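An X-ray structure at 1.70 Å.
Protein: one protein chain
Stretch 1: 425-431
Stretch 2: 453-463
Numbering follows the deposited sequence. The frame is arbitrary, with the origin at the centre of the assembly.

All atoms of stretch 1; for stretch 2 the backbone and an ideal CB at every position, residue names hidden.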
# COMPACT_ATOMS: atom_id res chain seq x y z
N GLU A 425 -14.70 12.97 -20.53
CA GLU A 425 -13.60 13.63 -19.82
C GLU A 425 -13.77 13.76 -18.30
O GLU A 425 -12.98 14.44 -17.65
CB GLU A 425 -13.35 15.01 -20.43
CG GLU A 425 -13.03 14.99 -21.92
CD GLU A 425 -12.88 16.38 -22.51
OE1 GLU A 425 -12.05 17.16 -21.99
OE2 GLU A 425 -13.58 16.69 -23.50
N ALA A 426 -14.79 13.11 -17.74
CA ALA A 426 -15.01 13.17 -16.30
C ALA A 426 -15.74 11.93 -15.77
O ALA A 426 -16.55 11.33 -16.48
CB ALA A 426 -15.79 14.43 -15.93
N TRP A 427 -15.44 11.56 -14.53
CA TRP A 427 -16.07 10.41 -13.89
C TRP A 427 -16.34 10.71 -12.42
O TRP A 427 -15.52 11.33 -11.73
CB TRP A 427 -15.17 9.16 -14.04
CG TRP A 427 -14.78 8.47 -12.74
CD1 TRP A 427 -15.62 8.09 -11.72
CD2 TRP A 427 -13.46 8.08 -12.33
NE1 TRP A 427 -14.90 7.50 -10.71
CE2 TRP A 427 -13.58 7.48 -11.06
CE3 TRP A 427 -12.19 8.17 -12.92
CZ2 TRP A 427 -12.48 6.98 -10.36
CZ3 TRP A 427 -11.10 7.68 -12.22
CH2 TRP A 427 -11.25 7.09 -10.95
N VAL A 428 -17.49 10.26 -11.95
CA VAL A 428 -17.89 10.45 -10.56
C VAL A 428 -18.31 9.10 -9.99
O VAL A 428 -19.25 8.47 -10.48
CB VAL A 428 -19.07 11.42 -10.44
CG1 VAL A 428 -19.43 11.61 -8.97
CG2 VAL A 428 -18.70 12.76 -11.08
N LEU A 429 -17.62 8.67 -8.94
CA LEU A 429 -17.90 7.38 -8.31
C LEU A 429 -18.42 7.51 -6.89
O LEU A 429 -17.81 8.18 -6.05
CB LEU A 429 -16.62 6.53 -8.29
CG LEU A 429 -16.65 5.21 -7.51
CD1 LEU A 429 -17.59 4.22 -8.19
CD2 LEU A 429 -15.24 4.64 -7.44
N PHE A 430 -19.56 6.87 -6.62
CA PHE A 430 -20.14 6.86 -5.29
C PHE A 430 -19.93 5.46 -4.71
O PHE A 430 -20.29 4.47 -5.33
CB PHE A 430 -21.65 7.14 -5.33
CG PHE A 430 -22.03 8.41 -6.04
CD1 PHE A 430 -22.11 8.45 -7.43
CD2 PHE A 430 -22.32 9.56 -5.32
CE1 PHE A 430 -22.49 9.62 -8.09
CE2 PHE A 430 -22.69 10.74 -5.97
CZ PHE A 430 -22.78 10.76 -7.35
N ARG A 431 -19.33 5.39 -3.52
CA ARG A 431 -19.08 4.12 -2.86
C ARG A 431 -19.51 4.18 -1.40
O ARG A 431 -18.96 4.95 -0.62
CB ARG A 431 -17.60 3.74 -2.94
CG ARG A 431 -17.20 3.09 -4.25
CD ARG A 431 -15.71 2.79 -4.29
NE ARG A 431 -15.26 2.00 -3.14
CZ ARG A 431 -15.70 0.78 -2.85
NH1 ARG A 431 -16.60 0.20 -3.61
NH2 ARG A 431 -15.22 0.15 -1.78
N UNK A 453 -16.28 21.45 -8.71
CA UNK A 453 -17.67 21.72 -9.09
C UNK A 453 -18.47 20.41 -9.05
O UNK A 453 -19.56 20.35 -8.48
CB UNK A 453 -17.74 22.36 -10.48
N UNK A 454 -17.92 19.36 -9.65
CA UNK A 454 -18.59 18.07 -9.67
C UNK A 454 -18.91 17.58 -8.26
O UNK A 454 -20.01 17.10 -8.00
CB UNK A 454 -17.73 17.04 -10.40
N UNK A 455 -17.94 17.68 -7.36
CA UNK A 455 -18.14 17.24 -5.99
C UNK A 455 -19.23 18.06 -5.32
O UNK A 455 -20.03 17.53 -4.55
CB UNK A 455 -16.84 17.34 -5.20
N UNK A 456 -19.27 19.36 -5.61
CA UNK A 456 -20.29 20.23 -5.03
C UNK A 456 -21.70 19.86 -5.48
O UNK A 456 -22.64 19.91 -4.69
CB UNK A 456 -20.00 21.69 -5.40
N UNK A 457 -21.85 19.50 -6.75
CA UNK A 457 -23.16 19.14 -7.28
C UNK A 457 -23.51 17.70 -6.91
O UNK A 457 -24.66 17.38 -6.63
CB UNK A 457 -23.19 19.32 -8.80
N UNK A 458 -22.50 16.82 -6.93
CA UNK A 458 -22.72 15.42 -6.60
C UNK A 458 -23.15 15.30 -5.14
O UNK A 458 -24.01 14.49 -4.79
CB UNK A 458 -21.46 14.59 -6.86
N UNK A 459 -22.55 16.14 -4.30
CA UNK A 459 -22.83 16.16 -2.87
C UNK A 459 -24.31 16.39 -2.56
O UNK A 459 -24.91 15.69 -1.74
CB UNK A 459 -21.99 17.25 -2.20
N UNK A 460 -24.90 17.39 -3.22
CA UNK A 460 -26.30 17.72 -3.01
C UNK A 460 -27.24 16.58 -3.38
O UNK A 460 -28.46 16.67 -3.20
CB UNK A 460 -26.66 18.97 -3.82
N UNK A 461 -26.67 15.49 -3.90
CA UNK A 461 -27.45 14.33 -4.29
C UNK A 461 -27.48 13.28 -3.18
O UNK A 461 -28.23 12.30 -3.26
CB UNK A 461 -26.88 13.72 -5.58
N UNK A 462 -26.66 13.49 -2.16
CA UNK A 462 -26.60 12.56 -1.03
C UNK A 462 -26.98 13.27 0.25
O UNK A 462 -27.10 12.65 1.31
CB UNK A 462 -25.20 11.95 -0.90
N UNK A 463 -27.18 14.58 0.15
CA UNK A 463 -27.55 15.41 1.30
C UNK A 463 -28.63 14.75 2.15
O UNK A 463 -28.35 14.24 3.24
CB UNK A 463 -28.03 16.78 0.83

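Stretch 1 is a strand from about Ala426 to Arg431. Ala426, Val428 and Phe430 point their CA-to-CB bonds toward stretch 2 and offer it an apolar surface. The helix of stretch 2 runs at 40° to the strand, with a closest axis approach of 10.0 Å.

Position 453 has helical backbone angles, and its CB has nothing of stretch 1 within reach. Many side chains would suit, small or polar. The residue is Ala453. Its O accepts a hydrogen bond from the backbone N of 457.

Position 454 points its CB toward the strand. The ideal CB lies 4.4 Å from Val428 CG2, and the Ala426 methyl is further along the same side. No charge or polar side-chain group is offered here. A medium or large aliphatic residue such as Leu, Ile or Met would suit. The residue is Leu454, with chi1 m and chi2 t. Its CD1 reaches Ala426 CB at 4.0 Å and also lies 4.3 Å from Val428 CG2. One methyl thus touches both strand residues.

Position 455 points away from stretch 1, which therefore says little about it. The backbone is helical and the ideal CB has nothing of stretch 1 within 5.5 Å, so an apolar or a polar side chain would be equally compatible with what is visible. The residue is Leu455. Its end comes nearer than its CB direction suggests, but it makes no contact with the strand.

Positions 456 and 457 are both helical and out of reach of stretch 1. Polar or charged residues would be acceptable. They are Glu456 and Glu457.

Position 458 is one helical turn after 454 and points toward the strand again. The ideal CB is already 4.1 Å from Phe430 CZ and 4.2 Å from Val428 CG1. The space directly ahead is taken, so a small residue fits best. Ala is the natural choice, with Ser or Gly possible. The residue is Ala458. Its CB packs on both neighbours, at 4.1 Å from Phe430 CZ and 4.2 Å from Val428 CG1. It meets the Phe430 ring obliquely. Its N also bonds to Leu454 O at 2.7 Å, which links the two facing positions through the backbone.

Position 459 points away, and a long polar residue would be at ease. The residue is Arg459, with its side chain extended.

Position 460 is out of reach of stretch 1, so a polar residue would suit. The residue is Lys460. Its NZ forms a salt bridge with Glu457 OE2 at 3.0 Å, within the same stretch.

Position 461 points toward stretch 1, but its ideal CB is 5.2 Å from Phe430 CE2. An apolar residue is plausible, though not required. The residue is Leu461. It comes near the ring without a close contact.

Position 462 also points toward the strand, beside the Phe430 ring. Its ideal CB touches nothing, so a side chain must extend to make contact. Val, Ile or Leu could do this. The residue is Val462, with chi1 m. Its CG1 lies 4.3 Å from Phe430 CD2, again oblique to the ring.

Position 463 is out of reach of stretch 1, and a polar residue suits. The residue is Glu463.

Stretch 2 (453-463) ALLEEARKLVE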
# COMPACT_ATOMS: atom_id res chain seq x y z
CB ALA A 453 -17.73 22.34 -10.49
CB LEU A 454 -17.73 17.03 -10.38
CG LEU A 454 -17.71 17.17 -11.90
CD1 LEU A 454 -16.65 16.24 -12.50
CD2 LEU A 454 -19.09 16.85 -12.46
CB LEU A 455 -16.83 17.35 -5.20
CG LEU A 455 -15.79 16.26 -5.46
CD1 LEU A 455 -14.47 16.61 -4.79
CD2 LEU A 455 -16.31 14.93 -4.94
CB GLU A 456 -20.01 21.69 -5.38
CG GLU A 456 -18.83 22.31 -4.63
CD GLU A 456 -19.06 22.38 -3.13
OE1 GLU A 456 -20.22 22.58 -2.71
OE2 GLU A 456 -18.07 22.25 -2.37
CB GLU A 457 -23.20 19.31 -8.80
CG GLU A 457 -22.84 20.70 -9.32
CD GLU A 457 -23.84 21.77 -8.92
OE1 GLU A 457 -23.75 22.89 -9.46
OE2 GLU A 457 -24.72 21.50 -8.07
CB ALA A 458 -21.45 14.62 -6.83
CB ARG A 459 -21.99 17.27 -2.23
CG ARG A 459 -21.86 17.21 -0.72
CD ARG A 459 -20.86 18.26 -0.27
NE ARG A 459 -20.47 18.12 1.13
CZ ARG A 459 -19.44 18.75 1.68
NH1 ARG A 459 -18.70 19.56 0.94
NH2 ARG A 459 -19.14 18.56 2.95
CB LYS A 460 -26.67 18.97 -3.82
CG LYS A 460 -25.77 20.17 -3.53
CD LYS A 460 -26.30 21.44 -4.18
CE LYS A 460 -26.42 21.31 -5.69
NZ LYS A 460 -26.92 22.56 -6.32
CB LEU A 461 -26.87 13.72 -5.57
CG LEU A 461 -27.67 13.91 -6.86
CD1 LEU A 461 -28.28 15.30 -6.92
CD2 LEU A 461 -26.76 13.66 -8.05
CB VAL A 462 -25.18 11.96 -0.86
CG1 VAL A 462 -24.74 11.29 -2.15
CG2 VAL A 462 -24.20 13.05 -0.46
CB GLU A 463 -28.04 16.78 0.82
CG GLU A 463 -28.38 17.74 1.95
CD GLU A 463 -27.18 18.04 2.84
OE1 GLU A 463 -27.35 18.79 3.82
OE2 GLU A 463 -26.08 17.52 2.55
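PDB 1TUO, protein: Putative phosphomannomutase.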